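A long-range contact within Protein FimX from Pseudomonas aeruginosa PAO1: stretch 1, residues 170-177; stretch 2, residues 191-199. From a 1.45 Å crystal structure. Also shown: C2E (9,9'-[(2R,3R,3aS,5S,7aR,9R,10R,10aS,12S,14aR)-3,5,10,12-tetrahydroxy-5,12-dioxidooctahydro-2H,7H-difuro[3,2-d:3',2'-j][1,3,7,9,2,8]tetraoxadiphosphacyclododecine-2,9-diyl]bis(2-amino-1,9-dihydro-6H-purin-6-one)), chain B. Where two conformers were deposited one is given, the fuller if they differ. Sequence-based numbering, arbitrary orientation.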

# COMPACT_ATOMS: atom_id res chain seq x y z
N ALA A 170 4.77 -4.77 2.48
CA ALA A 170 3.99 -5.45 1.47
C ALA A 170 4.53 -5.12 0.10
O ALA A 170 5.06 -4.01 -0.11
CB ALA A 170 2.53 -5.00 1.53
N ILE A 171 4.41 -6.05 -0.84
CA ILE A 171 4.64 -5.74 -2.24
C ILE A 171 3.29 -5.67 -2.93
O ILE A 171 2.50 -6.61 -2.80
CB ILE A 171 5.49 -6.81 -2.94
CG1 ILE A 171 6.80 -7.03 -2.17
CG2 ILE A 171 5.72 -6.43 -4.42
CD1 ILE A 171 7.61 -5.77 -1.99
N SER A 172 3.03 -4.60 -3.67
CA SER A 172 1.78 -4.46 -4.40
C SER A 172 2.01 -4.62 -5.90
O SER A 172 3.15 -4.68 -6.36
CB SER A 172 1.15 -3.10 -4.12
OG SER A 172 1.99 -2.05 -4.54
N GLN A 173 0.92 -4.71 -6.64
CA GLN A 173 0.96 -4.97 -8.08
C GLN A 173 1.75 -6.22 -8.41
O GLN A 173 2.39 -6.32 -9.43
CB GLN A 173 1.47 -3.73 -8.84
CG GLN A 173 0.51 -2.54 -8.71
CD GLN A 173 1.10 -1.22 -9.18
OE1 GLN A 173 2.20 -1.17 -9.72
NE2 GLN A 173 0.37 -0.13 -8.96
N PHE A 174 1.66 -7.22 -7.53
CA PHE A 174 2.47 -8.42 -7.65
C PHE A 174 1.98 -9.34 -8.76
O PHE A 174 0.75 -9.48 -8.98
CB PHE A 174 2.45 -9.19 -6.32
CG PHE A 174 3.30 -10.43 -6.31
CD1 PHE A 174 4.62 -10.37 -5.89
CD2 PHE A 174 2.76 -11.67 -6.67
CE1 PHE A 174 5.41 -11.51 -5.86
CE2 PHE A 174 3.55 -12.82 -6.65
CZ PHE A 174 4.87 -12.74 -6.24
N GLY A 175 2.94 -9.96 -9.44
CA GLY A 175 2.66 -11.08 -10.33
C GLY A 175 2.86 -10.82 -11.80
O GLY A 175 2.62 -11.70 -12.63
N CYS A 176 3.36 -9.63 -12.14
CA CYS A 176 3.45 -9.21 -13.54
C CYS A 176 4.85 -9.36 -14.12
O CYS A 176 5.01 -9.45 -15.34
CB CYS A 176 3.04 -7.74 -13.67
SG CYS A 176 1.34 -7.40 -13.20
N SER A 177 5.87 -9.37 -13.27
CA SER A 177 7.24 -9.55 -13.76
C SER A 177 7.45 -11.00 -14.22
O SER A 177 6.58 -11.86 -14.02
CB SER A 177 8.25 -9.17 -12.68
OG SER A 177 8.05 -9.95 -11.52
N PHE A 191 2.92 -9.28 3.52
CA PHE A 191 1.71 -9.24 2.69
C PHE A 191 2.11 -9.10 1.23
O PHE A 191 3.06 -8.38 0.90
CB PHE A 191 0.83 -8.02 3.02
CG PHE A 191 0.34 -7.94 4.46
CD1 PHE A 191 -0.93 -8.40 4.81
CD2 PHE A 191 1.12 -7.33 5.44
CE1 PHE A 191 -1.38 -8.29 6.14
CE2 PHE A 191 0.67 -7.22 6.74
CZ PHE A 191 -0.58 -7.69 7.10
N ILE A 192 1.34 -9.74 0.35
CA ILE A 192 1.55 -9.58 -1.09
C ILE A 192 0.22 -9.26 -1.73
O ILE A 192 -0.75 -10.04 -1.63
CB ILE A 192 2.14 -10.86 -1.73
CG1 ILE A 192 3.51 -11.21 -1.14
CG2 ILE A 192 2.22 -10.69 -3.24
CD1 ILE A 192 4.63 -10.19 -1.49
N LYS A 193 0.15 -8.10 -2.38
CA LYS A 193 -1.08 -7.61 -2.96
C LYS A 193 -0.93 -7.80 -4.45
O LYS A 193 -0.06 -7.20 -5.09
CB LYS A 193 -1.30 -6.15 -2.60
CG LYS A 193 -2.62 -5.57 -3.06
CD LYS A 193 -2.78 -4.16 -2.50
CE LYS A 193 -4.19 -3.69 -2.69
NZ LYS A 193 -4.32 -2.27 -2.25
N ILE A 194 -1.75 -8.67 -5.02
CA ILE A 194 -1.59 -9.01 -6.42
C ILE A 194 -2.18 -7.94 -7.34
O ILE A 194 -3.06 -7.18 -6.95
CB ILE A 194 -2.14 -10.41 -6.77
CG1 ILE A 194 -3.67 -10.42 -6.75
CG2 ILE A 194 -1.55 -11.48 -5.83
CD1 ILE A 194 -4.26 -11.71 -7.35
N ASP A 195 -1.66 -7.88 -8.56
CA ASP A 195 -2.10 -6.88 -9.53
C ASP A 195 -3.58 -7.07 -9.89
O ASP A 195 -4.05 -8.21 -10.01
CB ASP A 195 -1.25 -7.00 -10.80
CG ASP A 195 -1.44 -5.82 -11.71
OD1 ASP A 195 -0.91 -4.74 -11.40
OD2 ASP A 195 -2.14 -5.97 -12.74
N GLY A 196 -4.29 -5.96 -10.07
CA GLY A 196 -5.70 -5.99 -10.39
C GLY A 196 -6.03 -6.69 -11.70
O GLY A 196 -7.16 -7.14 -11.92
N SER A 197 -5.04 -6.81 -12.58
CA SER A 197 -5.23 -7.50 -13.85
C SER A 197 -5.68 -8.95 -13.65
O SER A 197 -6.37 -9.52 -14.51
CB SER A 197 -3.96 -7.46 -14.70
OG SER A 197 -2.89 -8.15 -14.07
N PHE A 198 -5.32 -9.55 -12.52
CA PHE A 198 -5.61 -10.96 -12.30
C PHE A 198 -7.07 -11.26 -11.98
O PHE A 198 -7.48 -12.42 -12.02
CB PHE A 198 -4.72 -11.55 -11.20
CG PHE A 198 -3.29 -11.74 -11.62
CD1 PHE A 198 -2.91 -12.87 -12.32
CD2 PHE A 198 -2.33 -10.78 -11.33
CE1 PHE A 198 -1.59 -13.06 -12.71
CE2 PHE A 198 -1.02 -10.96 -11.72
CZ PHE A 198 -0.65 -12.09 -12.42
N VAL A 199 -7.85 -10.23 -11.67
CA VAL A 199 -9.28 -10.47 -11.42
C VAL A 199 -10.17 -10.01 -12.57
O VAL A 199 -11.38 -9.90 -12.42
CB VAL A 199 -9.78 -9.89 -10.08
CG1 VAL A 199 -9.08 -10.56 -8.93
CG2 VAL A 199 -9.61 -8.38 -10.04
P1 C2E B . -2.36 1.53 -6.62
O2P C2E B . -1.79 0.10 -6.19
O1P C2E B . -2.80 1.40 -8.03
O5' C2E B . -3.69 1.97 -5.85
C5' C2E B . -4.94 1.42 -6.32
C4' C2E B . -5.71 2.36 -7.27
O4' C2E B . -6.97 1.73 -7.61
C3' C2E B . -6.07 3.59 -6.45
O3' C2E B . -6.00 4.75 -7.29
C2' C2E B . -7.49 3.30 -5.93
O2' C2E B . -8.27 4.46 -5.71
C1' C2E B . -8.06 2.48 -7.09
N9 C2E B . -9.13 1.56 -6.72
C8 C2E B . -9.45 1.11 -5.47
N7 C2E B . -10.35 0.15 -5.56
C5 C2E B . -10.66 -0.02 -6.87
C6 C2E B . -11.55 -0.88 -7.56
O6 C2E B . -12.23 -1.73 -6.98
N1 C2E B . -11.61 -0.75 -8.89
C2 C2E B . -10.85 0.15 -9.56
N2 C2E B . -10.96 0.22 -10.93
N3 C2E B . -10.02 0.96 -8.94
C4 C2E B . -9.90 0.88 -7.61
P11 C2E B . -5.26 6.04 -6.68
O21 C2E B . -5.38 7.20 -7.74
O11 C2E B . -5.77 6.36 -5.33
O5A C2E B . -3.75 5.59 -6.51
C5A C2E B . -3.00 5.22 -7.67
C4A C2E B . -1.54 4.98 -7.31
O4A C2E B . -0.98 6.19 -6.78
C3A C2E B . -1.31 3.93 -6.23
O3A C2E B . -1.22 2.61 -6.75
C2A C2E B . 0.08 4.33 -5.73
O2A C2E B . 1.09 3.91 -6.67
C1A C2E B . 0.02 5.86 -5.83
N91 C2E B . -0.36 6.40 -4.53
C81 C2E B . -1.62 6.64 -4.05
N71 C2E B . -1.50 7.13 -2.84
C51 C2E B . -0.18 7.28 -2.53
C61 C2E B . 0.54 7.78 -1.42
O61 C2E B . 0.01 8.12 -0.36
N11 C2E B . 1.90 7.76 -1.55
C21 C2E B . 2.54 7.31 -2.67
N21 C2E B . 3.91 7.28 -2.69
N31 C2E B . 1.88 6.82 -3.69
C41 C2E B . 0.55 6.82 -3.63
O HOH W 1 -1.90 -4.53 -6.30

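The two stretches run side by side as parallel strands: the axes of 170-172 and 191-194 approach to 4.7 Å, and their N-to-C directions differ by 8°. Four backbone hydrogen bonds define the register. I171 N donates to F191 O (3.2 Å, N-H...O angle 148°) and I171 O accepts from K193 N (2.8 Å, 174°), so I171 bonds to the residues flanking I192, the usual parallel pattern. F174 repeats it one step out of phase: its N donates to K193 O (3.0 Å, 170°) and its O accepts from D195 N (2.9 Å, 163°), which pairs it with I194. Three steps in one strand against two in the other is a beta bulge.

S172 and Q173 together span the bulge opposite K193, and the chain turns a corner at Q173. Its phi/psi of 54/35 lies in the left-handed region, far from the extended values of I171 and S172. Q173 N lies 3.1 Å from K193 O, but the angle is too poor for a hydrogen bond. Instead it donates to water 1 (2.8 Å from Q173 N to the water oxygen), which in turn donates to I194 O (3.0 Å), so the water bridges the two stretches at the bulge. The CA-to-CB bond of Q173 points away from stretch 2 (chi1 m, chi2 t), although CB still touches D195 OD1 at 3.6 Å; its NE2 comes within 3.5 Å of O2P of the bound C2E.

Before the bulge, paired side chains share a face. A170 and F191 meet on one, CB to CB at 3.8 Å, while the F191 ring (chi1 -59°) leads away. On the other face, I171 and I192 both adopt m, m, with different results: the end of I171 leads away, whereas I192 reaches across to place CD1 3.8 Å from I171 CB. I192 CG2 sits over one face of the F174 ring, 3.7 Å from the centroid and 28° off the normal, a CH-pi contact whose closest approach is 3.3 Å to CG. With chi1 at -177° and chi2 at 91°, F174 presents that face to the methyl. Beyond the bulge the side chains of F174 and I194 diverge, leaving CD2 and CG2 4.4 Å apart. K193 is extended, t at all four chi angles, and carries its end away from stretch 1 to an NZ that is hydrogen-bonded elsewhere in the structure.

D195, with chi1 t, turns its carboxylate to its own stretch: OD2 accepts from S197 N (3.0 Å, 155°) and S197 OG (2.7 Å), which fits the p rotamer of S197. C176 SG packs 3.5 Å from D195 CG. The 3-10 segment 196-198, with F198 N bonded to D195 O (3.1 Å), directs F198 toward stretch 1, where G175 O meets the ring edge, 3.3 Å from CZ. An ideal CB on G175 would lie 2.8 Å from F198 CE2, a clash, and the 112/5 backbone by itself calls for glycine.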